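Local coordinates for protein RhCC (Rhodococcus jostii, PDB 4U5R) that probably works as a cofactor-independent oxygenase of the tautomerase superfamily, a trimer of beta-alpha-beta subunits that can bind magnesium, at residues N10-T13 / P14-E18; V85-E88 / K89-P92; T50-G54 / G55-N59; T108-D111 / L112-T115. The protein carries 1 engineered substitution. All coordinates share one frame; numbering follows the deposited sequence.

Overall arrangement
The four contacts illustrate how short-range geometry starts, ends and turns elements of a tautomerase-superfamily subunit. Contact 1 opens helix 14-32 and contact 2 closes helix 76-90; their centres lie about 16 Å apart. Contact 3 is the hairpin of strands 51-53 and 56-57, between strands 40-46 and 61-68 in the chain, its nearest atoms about 7 Å from contact 1. Contact 4, the turn after strand 100-107, lies across the chain's centre from contacts 1 and 2, its centre about 33 Å from that of contact 3. It alone lies near the magnesium site, the side chain of Pro109 being about 9 Å from that of the engineered Ala106; no magnesium is bound to this chain.

Contact 1: N10-T13 / P14-E18; sequences NAFT and PDDKE
Thr13, in extended conformation, leads straight into helix 14-32 through Pro14, and Lys17 N donates to Thr13 O (3.0 Å) as the first turn closes. Around this bond the side chains of Thr13 and Asp16 form a capping box, the textbook solution for the bare N-H groups at a helix start. Thr13 is the N-cap: with OG1 between its backbone N and carbonyl carbon (chi1 64°), the hydroxyl accepts from Asp16 N at 2.9 Å. Asp16 answers by taking the N-H of Thr13 on OD2 at 3.1 Å, in a fairly straight bond (165°) that arrives from above the carboxylate plane. The same carboxylate is salt-bridged to Arg97, which probably favours its charged form. Just before the cap, Phe12 CB rests against Asp16 CB at 3.7 Å and against Lys17 CG, its ring standing nearly perpendicular to the carboxylate. That ring continues inward to Phe43 of strand 40-46 and to Phe93 and Ile94 beyond helix 76-90, while Lys17 and Glu18 reach the second subunit, at Glu49 O and Lys56 respectively, so the helix start meets both the sheet and the trimer interface.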
ATOM      1  N   ASN B  10     -18.046   8.485  -8.812  1.00 16.92           N
ATOM      2  CA  ASN B  10     -18.762   8.432 -10.090  1.00 17.90           C
ATOM      3  C   ASN B  10     -18.023   9.091 -11.262  1.00 17.32           C
ATOM      4  O   ASN B  10     -18.618   9.354 -12.311  1.00 17.53           O
ATOM      5  CB  ASN B  10     -20.168   9.047  -9.927  1.00 18.77           C
ATOM      6  CG  ASN B  10     -20.924   8.473  -8.731  1.00 18.24           C
ATOM      7  OD1 ASN B  10     -21.441   9.213  -7.893  1.00 20.16           O
ATOM      8  ND2 ASN B  10     -20.982   7.150  -8.641  1.00 17.98           N
ATOM      9  N   ALA B  11     -16.717   9.314 -11.116  1.00 15.53           N
ATOM     10  CA  ALA B  11     -15.923   9.882 -12.204  1.00 14.81           C
ATOM     11  C   ALA B  11     -15.953   9.005 -13.454  1.00 17.48           C
ATOM     12  O   ALA B  11     -16.024   9.518 -14.578  1.00 19.10           O
ATOM     13  CB  ALA B  11     -14.472  10.094 -11.759  1.00 16.46           C
ATOM     14  N   PHE B  12     -15.873   7.688 -13.251  1.00 12.76           N
ATOM     15  CA  PHE B  12     -15.807   6.732 -14.352  1.00 13.72           C
ATOM     16  C   PHE B  12     -17.022   5.824 -14.442  1.00 15.09           C
ATOM     17  O   PHE B  12     -17.495   5.291 -13.434  1.00 14.38           O
ATOM     18  CB  PHE B  12     -14.560   5.855 -14.224  1.00 14.65           C
ATOM     19  CG  PHE B  12     -13.267   6.607 -14.337  1.00 12.33           C
ATOM     20  CD1 PHE B  12     -13.138   7.689 -15.190  1.00 17.19           C
ATOM     21  CD2 PHE B  12     -12.163   6.201 -13.603  1.00 15.79           C
ATOM     22  CE1 PHE B  12     -11.935   8.360 -15.296  1.00 15.89           C
ATOM     23  CE2 PHE B  12     -10.957   6.868 -13.705  1.00 14.67           C
ATOM     24  CZ  PHE B  12     -10.844   7.953 -14.543  1.00 15.08           C
ATOM     25  N   THR B  13     -17.499   5.631 -15.667  1.00 14.15           N
ATOM     26  CA  THR B  13     -18.549   4.651 -15.950  1.00 16.98           C
ATOM     27  C   THR B  13     -17.953   3.252 -15.967  1.00 15.11           C
ATOM     28  O   THR B  13     -16.735   3.102 -16.046  1.00 15.61           O
ATOM     29  CB  THR B  13     -19.222   4.912 -17.310  1.00 17.72           C
ATOM     30  OG1 THR B  13     -18.258   4.738 -18.354  1.00 14.88           O
ATOM     31  CG2 THR B  13     -19.811   6.321 -17.372  1.00 17.09           C
ATOM     32  N   PRO B  14     -18.804   2.214 -15.912  1.00 17.91           N
ATOM     33  CA  PRO B  14     -18.247   0.863 -16.063  1.00 16.53           C
ATOM     34  C   PRO B  14     -17.465   0.695 -17.378  1.00 18.56           C
ATOM     35  O   PRO B  14     -16.396   0.067 -17.398  1.00 18.59           O
ATOM     36  CB  PRO B  14     -19.493  -0.030 -16.033  1.00 18.73           C
ATOM     37  CG  PRO B  14     -20.471   0.733 -15.222  1.00 20.14           C
ATOM     38  CD  PRO B  14     -20.230   2.185 -15.536  1.00 20.90           C
ATOM     39  N   ASP B  15     -17.981   1.271 -18.464  1.00 17.77           N
ATOM     40  CA  ASP B  15     -17.272   1.253 -19.736  1.00 18.23           C
ATOM     41  C   ASP B  15     -15.920   1.971 -19.648  1.00 16.76           C
ATOM     42  O   ASP B  15     -14.934   1.469 -20.174  1.00 15.97           O
ATOM     43  CB  ASP B  15     -18.139   1.865 -20.840  1.00 25.35           C
ATOM     44  CG  ASP B  15     -19.283   0.951 -21.255  1.00 45.00           C
ATOM     45  OD1 ASP B  15     -19.252  -0.247 -20.894  1.00 34.76           O
ATOM     46  OD2 ASP B  15     -20.210   1.426 -21.947  1.00 46.42           O
ATOM     47  N   ASP B  16     -15.874   3.121 -18.966  1.00 16.55           N
ATOM     48  CA  ASP B  16     -14.606   3.823 -18.706  1.00 14.77           C
ATOM     49  C   ASP B  16     -13.589   2.929 -18.003  1.00 13.51           C
ATOM     50  O   ASP B  16     -12.407   2.937 -18.327  1.00 13.93           O
ATOM     51  CB  ASP B  16     -14.812   5.052 -17.811  1.00 14.91           C
ATOM     52  CG  ASP B  16     -15.401   6.254 -18.533  1.00 16.70           C
ATOM     53  OD1 ASP B  16     -15.397   6.326 -19.786  1.00 17.68           O
ATOM     54  OD2 ASP B  16     -15.861   7.157 -17.801  1.00 17.95           O
ATOM     55  N   LYS B  17     -14.055   2.190 -17.005  1.00 14.49           N
ATOM     56  CA  LYS B  17     -13.138   1.387 -16.201  1.00 14.29           C
ATOM     57  C   LYS B  17     -12.605   0.204 -17.009  1.00 13.86           C
ATOM     58  O   LYS B  17     -11.435  -0.176 -16.892  1.00 15.79           O
ATOM     59  CB  LYS B  17     -13.834   0.936 -14.913  1.00 12.02           C
ATOM     60  CG  LYS B  17     -14.037   2.078 -13.930  1.00 14.91           C
ATOM     61  CD  LYS B  17     -14.740   1.664 -12.655  1.00 14.57           C
ATOM     62  CE  LYS B  17     -16.254   1.745 -12.798  1.00 17.30           C
ATOM     63  NZ  LYS B  17     -16.908   1.543 -11.477  1.00 16.80           N
ATOM     64  N   GLU B  18     -13.461  -0.365 -17.850  1.00 16.00           N
ATOM     65  CA  GLU B  18     -13.036  -1.409 -18.772  1.00 15.52           C
ATOM     66  C   GLU B  18     -11.976  -0.893 -19.750  1.00 16.43           C
ATOM     67  O   GLU B  18     -10.907  -1.495 -19.903  1.00 14.11           O
ATOM     68  CB  GLU B  18     -14.245  -1.952 -19.532  1.00 18.84           C
ATOM     69  CG  GLU B  18     -13.949  -3.177 -20.365  1.00 20.42           C
ATOM     70  CD  GLU B  18     -15.220  -3.825 -20.857  1.00 25.06           C
ATOM     71  OE1 GLU B  18     -16.029  -3.124 -21.501  1.00 30.20           O
ATOM     72  OE2 GLU B  18     -15.418  -5.027 -20.581  1.00 30.13           O
TER

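Contact 2: V85-E88 / K89-P92; sequences VAEE and KLAP
Lys89 lies along the side of Val85 one turn earlier, the two side chains pointing the same way. Its CG comes within 3.3 Å of Val85 O, the very oxygen that accepts from Lys89 N at 3.0 Å. The bend at chi2 (-59°) turns the lysine chain back beside the valine, so that CE meets Val85 CG1 at 4.1 Å. Both residues pack on helix 14-32, Val85 on Ile27 and Tyr31, Lys89 on Ala23 and Ile27, and the ammonium group makes a weak hydrogen bond to Ser26. Glu88, the next most covered residue, takes part chiefly through its backbone: its carbonyl O touches Pro92 CD at 3.6 Å. Its extended side chain leads elsewhere, and the carboxylate OE1 stays 6.2 Å from Lys89 NZ, too far for a salt bridge.

These residues form the closing turn of helix 76-90, the helix of the crossover that joins the parallel strands 61-68 and 100-107 in a beta-alpha-beta unit. Successive i to i+4 bonds carry the turn forward: Leu90 N donates to Ala86 O at 3.1 Å and Ala91 N to Glu87 O at 3.0 Å, the latter more bent, at 137°. Pro92 has no N-H with which to continue the series toward Glu88 O. Leu90 sets its CG over Ala86 O at 3.2 Å and then packs on Ile103 of strand 100-107. Glu87 also touches Ile103, its OE1 accepting from Trp101 NE1, and it packs on Arg114 of the third subunit.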
ATOM      1  N   VAL B  85       4.973   5.726 -20.362  1.00 14.04           N
ATOM      2  CA  VAL B  85       3.879   4.969 -20.948  1.00 14.22           C
ATOM      3  C   VAL B  85       2.625   4.965 -20.052  1.00 15.80           C
ATOM      4  O   VAL B  85       1.499   5.060 -20.544  1.00 15.87           O
ATOM      5  CB  VAL B  85       4.325   3.528 -21.250  1.00 16.32           C
ATOM      6  CG1 VAL B  85       3.164   2.720 -21.783  1.00 17.56           C
ATOM      7  CG2 VAL B  85       5.456   3.547 -22.269  1.00 18.95           C
ATOM      8  N   ALA B  86       2.818   4.884 -18.741  1.00 13.98           N
ATOM      9  CA  ALA B  86       1.703   4.961 -17.803  1.00 12.58           C
ATOM     10  C   ALA B  86       0.915   6.259 -17.989  1.00 12.04           C
ATOM     11  O   ALA B  86      -0.306   6.231 -18.056  1.00 11.95           O
ATOM     12  CB  ALA B  86       2.205   4.857 -16.374  1.00 15.18           C
ATOM     13  N   GLU B  87       1.618   7.386 -18.090  1.00 15.08           N
ATOM     14  CA  GLU B  87       0.941   8.673 -18.240  1.00 13.67           C
ATOM     15  C   GLU B  87       0.229   8.746 -19.581  1.00 14.54           C
ATOM     16  O   GLU B  87      -0.855   9.322 -19.690  1.00 14.64           O
ATOM     17  CB  GLU B  87       1.929   9.841 -18.099  1.00 12.15           C
ATOM     18  CG  GLU B  87       2.549   9.979 -16.716  1.00 14.87           C
ATOM     19  CD  GLU B  87       1.587  10.511 -15.664  1.00 12.53           C
ATOM     20  OE1 GLU B  87       0.437  10.877 -16.006  1.00 15.36           O
ATOM     21  OE2 GLU B  87       1.996  10.551 -14.483  1.00 16.44           O
ATOM     22  N   GLU B  88       0.835   8.133 -20.592  1.00 14.85           N
ATOM     23  CA  GLU B  88       0.239   8.075 -21.923  1.00 16.16           C
ATOM     24  C   GLU B  88      -1.121   7.366 -21.913  1.00 15.67           C
ATOM     25  O   GLU B  88      -2.064   7.836 -22.545  1.00 17.20           O
ATOM     26  CB  GLU B  88       1.205   7.390 -22.901  1.00 17.40           C
ATOM     27  CG  GLU B  88       2.214   8.346 -23.527  1.00 23.60           C
ATOM     28  CD  GLU B  88       3.272   7.648 -24.367  1.00 30.50           C
ATOM     29  OE1 GLU B  88       3.174   6.417 -24.568  1.00 23.21           O
ATOM     30  OE2 GLU B  88       4.218   8.334 -24.815  1.00 29.31           O
ATOM     31  N   LYS B  89      -1.230   6.259 -21.178  1.00 15.93           N
ATOM     32  CA  LYS B  89      -2.495   5.518 -21.076  1.00 14.12           C
ATOM     33  C   LYS B  89      -3.544   6.237 -20.233  1.00 15.78           C
ATOM     34  O   LYS B  89      -4.740   6.148 -20.500  1.00 17.17           O
ATOM     35  CB  LYS B  89      -2.252   4.126 -20.481  1.00 16.94           C
ATOM     36  CG  LYS B  89      -1.193   3.317 -21.206  1.00 16.73           C
ATOM     37  CD  LYS B  89      -1.577   3.128 -22.669  1.00 17.21           C
ATOM     38  CE  LYS B  89      -0.612   2.186 -23.377  1.00 23.35           C
ATOM     39  NZ  LYS B  89      -1.064   1.866 -24.765  1.00 22.71           N
ATOM     40  N   LEU B  90      -3.088   6.932 -19.198  1.00 14.61           N
ATOM     41  CA  LEU B  90      -3.985   7.622 -18.277  1.00 14.42           C
ATOM     42  C   LEU B  90      -4.588   8.896 -18.853  1.00 13.49           C
ATOM     43  O   LEU B  90      -5.724   9.248 -18.526  1.00 14.00           O
ATOM     44  CB  LEU B  90      -3.250   7.981 -16.980  1.00 14.50           C
ATOM     45  CG  LEU B  90      -2.754   6.860 -16.066  1.00 15.62           C
ATOM     46  CD1 LEU B  90      -1.883   7.465 -14.978  1.00 15.54           C
ATOM     47  CD2 LEU B  90      -3.910   6.112 -15.454  1.00 17.66           C
ATOM     48  N   ALA B  91      -3.832   9.584 -19.708  1.00 14.83           N
ATOM     49  CA  ALA B  91      -4.189  10.940 -20.153  1.00 14.02           C
ATOM     50  C   ALA B  91      -5.604  11.100 -20.735  1.00 14.44           C
ATOM     51  O   ALA B  91      -6.268  12.079 -20.418  1.00 16.09           O
ATOM     52  CB  ALA B  91      -3.160  11.440 -21.165  1.00 13.67           C
ATOM     53  N   PRO B  92      -6.077  10.150 -21.572  1.00 13.05           N
ATOM     54  CA  PRO B  92      -7.433  10.354 -22.106  1.00 15.62           C
ATOM     55  C   PRO B  92      -8.552  10.353 -21.064  1.00 15.37           C
ATOM     56  O   PRO B  92      -9.588  11.006 -21.283  1.00 16.86           O
ATOM     57  CB  PRO B  92      -7.601   9.174 -23.074  1.00 14.69           C
ATOM     58  CG  PRO B  92      -6.203   8.873 -23.505  1.00 14.46           C
ATOM     59  CD  PRO B  92      -5.407   9.018 -22.238  1.00 12.75           C
TER

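Contact 3: T50-G54 / G55-N59; sequences TMYVG and GKANN
Strands 51-53 and 56-57 form a tight antiparallel hairpin closed by a type I' turn from Val53 to Lys56. Val53 and Lys56 are the hydrogen-bonded pair, Val53 N donating to Lys56 O at 2.9 Å and Lys56 N to Val53 O at 3.2 Å. One residue further back Tyr52 faces Ala57 as a non-hydrogen-bonded pair, and Asn58 N then meets Met51 O at 2.8 Å in a nearly straight bond (172°). Both turn centres, Gly54 and Gly55, have positive phi, as a type I' turn requires and glycine readily allows.

Ala57 CB sits over a face of the Tyr52 ring, 4.0 Å from its centroid, in a CH-pi contact, while the tyrosine hydroxyl bonds weakly to Glu49 O. On the other face of the hairpin Val53 CG2 touches Asn58 CB at 3.9 Å. Val53 has CG1 opposite the backbone N (chi1 174°), which leaves CG2 as the branch that meets the asparagine. Water 1 joins Met51 N to Asn59 OD1, giving the strand's first N-H an acceptor.

Met51 and Val53 pack on Phe61 of strand 61-68. Across the interface, residues Met51 to Val53 extend in an antiparallel ladder with a strand of the third subunit, where the Tyr52 ring meets Phe43 of that subunit at about a right angle.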
ATOM      1  N   THR B  50     -13.220  13.660   1.340  1.00 15.99           N
ATOM      2  CA  THR B  50     -12.402  12.550   1.838  1.00 12.96           C
ATOM      3  C   THR B  50     -10.967  12.566   1.302  1.00 14.01           C
ATOM      4  O   THR B  50     -10.093  11.933   1.882  1.00 15.15           O
ATOM      5  CB  THR B  50     -13.043  11.168   1.528  1.00 14.29           C
ATOM      6  OG1 THR B  50     -13.113  10.941   0.114  1.00 13.42           O
ATOM      7  CG2 THR B  50     -14.447  11.075   2.137  1.00 13.03           C
ATOM      8  N   MET B  51     -10.719  13.274   0.203  1.00 13.13           N
ATOM      9  CA  MET B  51      -9.371  13.385  -0.346  1.00 15.95           C
ATOM     10  C   MET B  51      -8.867  14.791  -0.087  1.00 15.36           C
ATOM     11  O   MET B  51      -9.394  15.747  -0.656  1.00 16.17           O
ATOM     12  CB  MET B  51      -9.331  13.093  -1.854  1.00 15.54           C
ATOM     13  CG  MET B  51      -9.911  11.744  -2.286  1.00 18.58           C
ATOM     14  SD  MET B  51      -9.813  11.405  -4.072  1.00 20.68           S
ATOM     15  CE  MET B  51      -8.094  10.925  -4.275  1.00 15.51           C
ATOM     16  N   TYR B  52      -7.859  14.914   0.776  1.00 12.04           N
ATOM     17  CA  TYR B  52      -7.334  16.221   1.166  1.00 12.00           C
ATOM     18  C   TYR B  52      -5.934  16.419   0.607  1.00  9.81           C
ATOM     19  O   TYR B  52      -5.030  15.639   0.891  1.00 12.33           O
ATOM     20  CB  TYR B  52      -7.352  16.374   2.698  1.00 13.87           C
ATOM     21  CG  TYR B  52      -8.750  16.623   3.198  1.00 10.06           C
ATOM     22  CD1 TYR B  52      -9.687  15.602   3.203  1.00 12.88           C
ATOM     23  CD2 TYR B  52      -9.155  17.894   3.592  1.00 12.26           C
ATOM     24  CE1 TYR B  52     -10.975  15.818   3.610  1.00 12.62           C
ATOM     25  CE2 TYR B  52     -10.460  18.126   4.001  1.00 13.31           C
ATOM     26  CZ  TYR B  52     -11.363  17.076   4.003  1.00 12.55           C
ATOM     27  OH  TYR B  52     -12.664  17.273   4.409  1.00 15.00           O
ATOM     28  N   VAL B  53      -5.779  17.470  -0.198  1.00 10.50           N
ATOM     29  CA  VAL B  53      -4.530  17.763  -0.872  1.00 11.24           C
ATOM     30  C   VAL B  53      -4.035  19.104  -0.343  1.00 10.30           C
ATOM     31  O   VAL B  53      -4.755  20.103  -0.437  1.00 13.25           O
ATOM     32  CB  VAL B  53      -4.716  17.815  -2.410  1.00 11.43           C
ATOM     33  CG1 VAL B  53      -3.419  18.274  -3.092  1.00 13.02           C
ATOM     34  CG2 VAL B  53      -5.186  16.462  -2.941  1.00 12.05           C
ATOM     35  N   GLY B  54      -2.835  19.126   0.236  1.00 11.64           N
ATOM     36  CA  GLY B  54      -2.311  20.346   0.822  1.00 14.32           C
ATOM     37  C   GLY B  54      -3.207  20.903   1.917  1.00 13.83           C
ATOM     38  O   GLY B  54      -3.272  22.113   2.134  1.00 14.48           O
ATOM     39  N   GLY B  55      -3.917  20.018   2.605  1.00 11.76           N
ATOM     40  CA  GLY B  55      -4.724  20.420   3.739  1.00 11.71           C
ATOM     41  C   GLY B  55      -6.103  20.933   3.374  1.00 11.90           C
ATOM     42  O   GLY B  55      -6.800  21.501   4.216  1.00 13.12           O
ATOM     43  N   LYS B  56      -6.486  20.782   2.110  1.00 12.99           N
ATOM     44  CA  LYS B  56      -7.796  21.245   1.664  1.00 14.84           C
ATOM     45  C   LYS B  56      -8.473  20.148   0.866  1.00 13.02           C
ATOM     46  O   LYS B  56      -7.820  19.470   0.077  1.00 15.49           O
ATOM     47  CB  LYS B  56      -7.672  22.522   0.819  1.00 13.90           C
ATOM     48  CG  LYS B  56      -7.026  23.695   1.550  1.00 17.59           C
ATOM     49  CD  LYS B  56      -6.904  24.932   0.665  1.00 25.52           C
ATOM     50  CE  LYS B  56      -6.117  26.042   1.370  1.00 24.37           C
ATOM     51  NZ  LYS B  56      -5.991  27.278   0.539  1.00 30.87           N
ATOM     52  N   ALA B  57      -9.780  19.992   1.059  1.00 14.62           N
ATOM     53  CA  ALA B  57     -10.546  18.974   0.342  1.00 14.16           C
ATOM     54  C   ALA B  57     -10.450  19.222  -1.158  1.00 18.04           C
ATOM     55  O   ALA B  57     -10.729  20.318  -1.627  1.00 16.95           O
ATOM     56  CB  ALA B  57     -11.996  18.974   0.789  1.00 17.55           C
ATOM     57  N   ASN B  58     -10.011  18.215  -1.903  1.00 16.41           N
ATOM     58  CA  ASN B  58      -9.965  18.331  -3.353  1.00 14.79           C
ATOM     59  C   ASN B  58     -10.832  17.232  -3.939  1.00 14.01           C
ATOM     60  O   ASN B  58     -10.513  16.043  -3.813  1.00 17.29           O
ATOM     61  CB  ASN B  58      -8.524  18.244  -3.879  1.00 17.03           C
ATOM     62  CG  ASN B  58      -8.416  18.537  -5.377  1.00 13.95           C
ATOM     63  OD1 ASN B  58      -9.363  18.344  -6.137  1.00 14.91           O
ATOM     64  ND2 ASN B  58      -7.238  18.989  -5.810  1.00 21.90           N
ATOM     65  N   ASN B  59     -11.927  17.639  -4.573  1.00 13.65           N
ATOM     66  CA  ASN B  59     -12.852  16.685  -5.147  1.00 14.90           C
ATOM     67  C   ASN B  59     -12.666  16.575  -6.669  1.00 13.96           C
ATOM     68  O   ASN B  59     -13.543  16.081  -7.385  1.00 18.79           O
ATOM     69  CB  ASN B  59     -14.289  17.079  -4.760  1.00 18.43           C
ATOM     70  CG  ASN B  59     -14.454  17.307  -3.242  1.00 21.25           C
ATOM     71  OD1 ASN B  59     -14.068  16.467  -2.426  1.00 23.09           O
ATOM     72  ND2 ASN B  59     -15.015  18.458  -2.864  1.00 22.63           N
TER
HETATM   73  O   HOH W   1     -12.722  14.301  -1.579  1.00 24.41           O
HETATM   74  O   HOH W   2      -3.423  17.180   2.864  1.00 18.58           O

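Contact 4: T108-D111 / L112-T115; sequences TPMD and LWRT
Leu112 sets its CD1 methyl against the ring of Pro109, crossing it at a slant with CD1 4.0 Å from Pro109 CG. On its way there the leucine runs beside Asp111, whose OD1 lies 3.6 Å from Leu112 CG. With CG between the backbone N and the carbonyl carbon (chi1 62°), Asp111 turns OD1 toward the leucine, and this oxygen has its charged partner in Arg79 of the second subunit.

A type I turn from Pro109 to Leu112 brings these side chains together, closed by Leu112 N donating to Pro109 O at 3.1 Å. It swings the chain through roughly a right angle after strand 100-107, which carries the engineered Ala106 at the magnesium site, and sends it into strand 113-115, whose residues pair in an antiparallel ladder with a strand of the second subunit.

Arg114 folds back toward the turn through the bend at its chi2 (-73°). Its NH1 donates to Trp113 O at 3.0 Å, with the oxygen in the guanidinium plane, and makes a weak, longer bond to Asp111 O; NH2 reaches the same Asp111 O through water 4. Water 3 donates to Met110 O at 2.6 Å and to Trp113 O. Met110 O also lies at the edge of the indole, 3.7 Å from Trp113 CE3. The indole nitrogen NE1 bonds to Glu102 of the second subunit, and the ring packs edge-to-face with Tyr38.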
ATOM      1  N   THR B 108       7.832  -4.716  -5.020  1.00 12.67           N
ATOM      2  CA  THR B 108       7.693  -5.629  -3.888  1.00 15.48           C
ATOM      3  C   THR B 108       8.259  -6.997  -4.286  1.00 12.26           C
ATOM      4  O   THR B 108       8.415  -7.283  -5.479  1.00 12.92           O
ATOM      5  CB  THR B 108       6.207  -5.752  -3.425  1.00 10.89           C
ATOM      6  OG1 THR B 108       5.451  -6.459  -4.408  1.00 12.22           O
ATOM      7  CG2 THR B 108       5.570  -4.365  -3.218  1.00 12.11           C
ATOM      8  N   PRO B 109       8.628  -7.831  -3.293  1.00 15.28           N
ATOM      9  CA  PRO B 109       9.353  -9.082  -3.582  1.00 15.35           C
ATOM     10  C   PRO B 109       8.586 -10.106  -4.418  1.00 14.32           C
ATOM     11  O   PRO B 109       7.492 -10.549  -4.040  1.00 15.44           O
ATOM     12  CB  PRO B 109       9.628  -9.660  -2.189  1.00 15.08           C
ATOM     13  CG  PRO B 109       9.580  -8.512  -1.276  1.00 15.22           C
ATOM     14  CD  PRO B 109       8.600  -7.529  -1.849  1.00 16.68           C
ATOM     15  N   MET B 110       9.182 -10.509  -5.537  1.00 14.89           N
ATOM     16  CA  MET B 110       8.539 -11.453  -6.450  1.00 15.83           C
ATOM     17  C   MET B 110       8.189 -12.792  -5.800  1.00 12.51           C
ATOM     18  O   MET B 110       7.237 -13.452  -6.214  1.00 17.55           O
ATOM     19  CB  MET B 110       9.441 -11.690  -7.666  1.00 18.89           C
ATOM     20  CG  MET B 110       8.779 -12.451  -8.804  1.00 22.13           C
ATOM     21  SD  MET B 110       9.895 -12.592 -10.217  1.00 35.26           S
ATOM     22  CE  MET B 110      11.272 -13.467  -9.478  1.00 29.01           C
ATOM     23  N   ASP B 111       8.955 -13.197  -4.790  1.00 13.57           N
ATOM     24  CA  ASP B 111       8.763 -14.510  -4.183  1.00 13.76           C
ATOM     25  C   ASP B 111       7.730 -14.496  -3.059  1.00 15.83           C
ATOM     26  O   ASP B 111       7.465 -15.525  -2.444  1.00 15.26           O
ATOM     27  CB  ASP B 111      10.103 -15.058  -3.666  1.00 18.38           C
ATOM     28  CG  ASP B 111      10.737 -14.185  -2.583  1.00 18.63           C
ATOM     29  OD1 ASP B 111      10.303 -13.034  -2.363  1.00 17.42           O
ATOM     30  OD2 ASP B 111      11.706 -14.659  -1.951  1.00 24.43           O
ATOM     31  N   LEU B 112       7.129 -13.339  -2.802  1.00 13.38           N
ATOM     32  CA  LEU B 112       6.105 -13.248  -1.755  1.00 11.22           C
ATOM     33  C   LEU B 112       4.748 -12.981  -2.388  1.00 13.46           C
ATOM     34  O   LEU B 112       4.031 -12.074  -1.994  1.00 10.69           O
ATOM     35  CB  LEU B 112       6.450 -12.161  -0.730  1.00 14.85           C
ATOM     36  CG  LEU B 112       7.703 -12.412   0.111  1.00 12.79           C
ATOM     37  CD1 LEU B 112       7.908 -11.285   1.109  1.00 14.76           C
ATOM     38  CD2 LEU B 112       7.568 -13.743   0.834  1.00 15.00           C
ATOM     39  N   TRP B 113       4.394 -13.823  -3.349  1.00 10.78           N
ATOM     40  CA  TRP B 113       3.303 -13.547  -4.264  1.00 11.40           C
ATOM     41  C   TRP B 113       2.731 -14.861  -4.763  1.00 10.78           C
ATOM     42  O   TRP B 113       3.467 -15.715  -5.227  1.00 12.06           O
ATOM     43  CB  TRP B 113       3.824 -12.681  -5.418  1.00 11.03           C
ATOM     44  CG  TRP B 113       2.906 -12.551  -6.597  1.00 12.07           C
ATOM     45  CD1 TRP B 113       1.550 -12.338  -6.580  1.00 13.84           C
ATOM     46  CD2 TRP B 113       3.280 -12.623  -7.979  1.00 12.15           C
ATOM     47  NE1 TRP B 113       1.070 -12.260  -7.865  1.00 12.90           N
ATOM     48  CE2 TRP B 113       2.111 -12.435  -8.740  1.00 12.85           C
ATOM     49  CE3 TRP B 113       4.496 -12.824  -8.641  1.00 13.04           C
ATOM     50  CZ2 TRP B 113       2.115 -12.457 -10.136  1.00 15.99           C
ATOM     51  CZ3 TRP B 113       4.500 -12.845 -10.024  1.00 13.09           C
ATOM     52  CH2 TRP B 113       3.318 -12.657 -10.758  1.00 13.73           C
ATOM     53  N   ARG B 114       1.421 -15.038  -4.649  1.00 10.81           N
ATOM     54  CA  ARG B 114       0.779 -16.221  -5.192  1.00 10.99           C
ATOM     55  C   ARG B 114      -0.463 -15.767  -5.933  1.00  9.98           C
ATOM     56  O   ARG B 114      -1.113 -14.798  -5.531  1.00 10.95           O
ATOM     57  CB  ARG B 114       0.402 -17.224  -4.086  1.00 11.80           C
ATOM     58  CG  ARG B 114       1.566 -17.703  -3.213  1.00 11.30           C
ATOM     59  CD  ARG B 114       2.446 -18.666  -4.002  1.00 13.45           C
ATOM     60  NE  ARG B 114       3.498 -19.270  -3.191  1.00 13.71           N
ATOM     61  CZ  ARG B 114       4.742 -18.804  -3.093  1.00 15.36           C
ATOM     62  NH1 ARG B 114       5.115 -17.697  -3.739  1.00 13.82           N
ATOM     63  NH2 ARG B 114       5.620 -19.447  -2.327  1.00 13.98           N
ATOM     64  N   THR B 115      -0.812 -16.458  -7.005  1.00 10.42           N
ATOM     65  CA  THR B 115      -2.089 -16.196  -7.648  1.00 10.15           C
ATOM     66  C   THR B 115      -2.852 -17.517  -7.790  1.00 12.32           C
ATOM     67  O   THR B 115      -2.293 -18.518  -8.224  1.00 12.05           O
ATOM     68  CB  THR B 115      -1.915 -15.484  -9.002  1.00 14.59           C
ATOM     69  OG1 THR B 115      -3.212 -15.099  -9.503  1.00 13.96           O
ATOM     70  CG2 THR B 115      -1.155 -16.361 -10.009  1.00 14.12           C
TER
HETATM   71  O   HOH W   3       6.116 -15.805  -6.260  1.00 27.14           O
HETATM   72  O   HOH W   4       8.317 -18.054  -1.848  1.00 26.54           O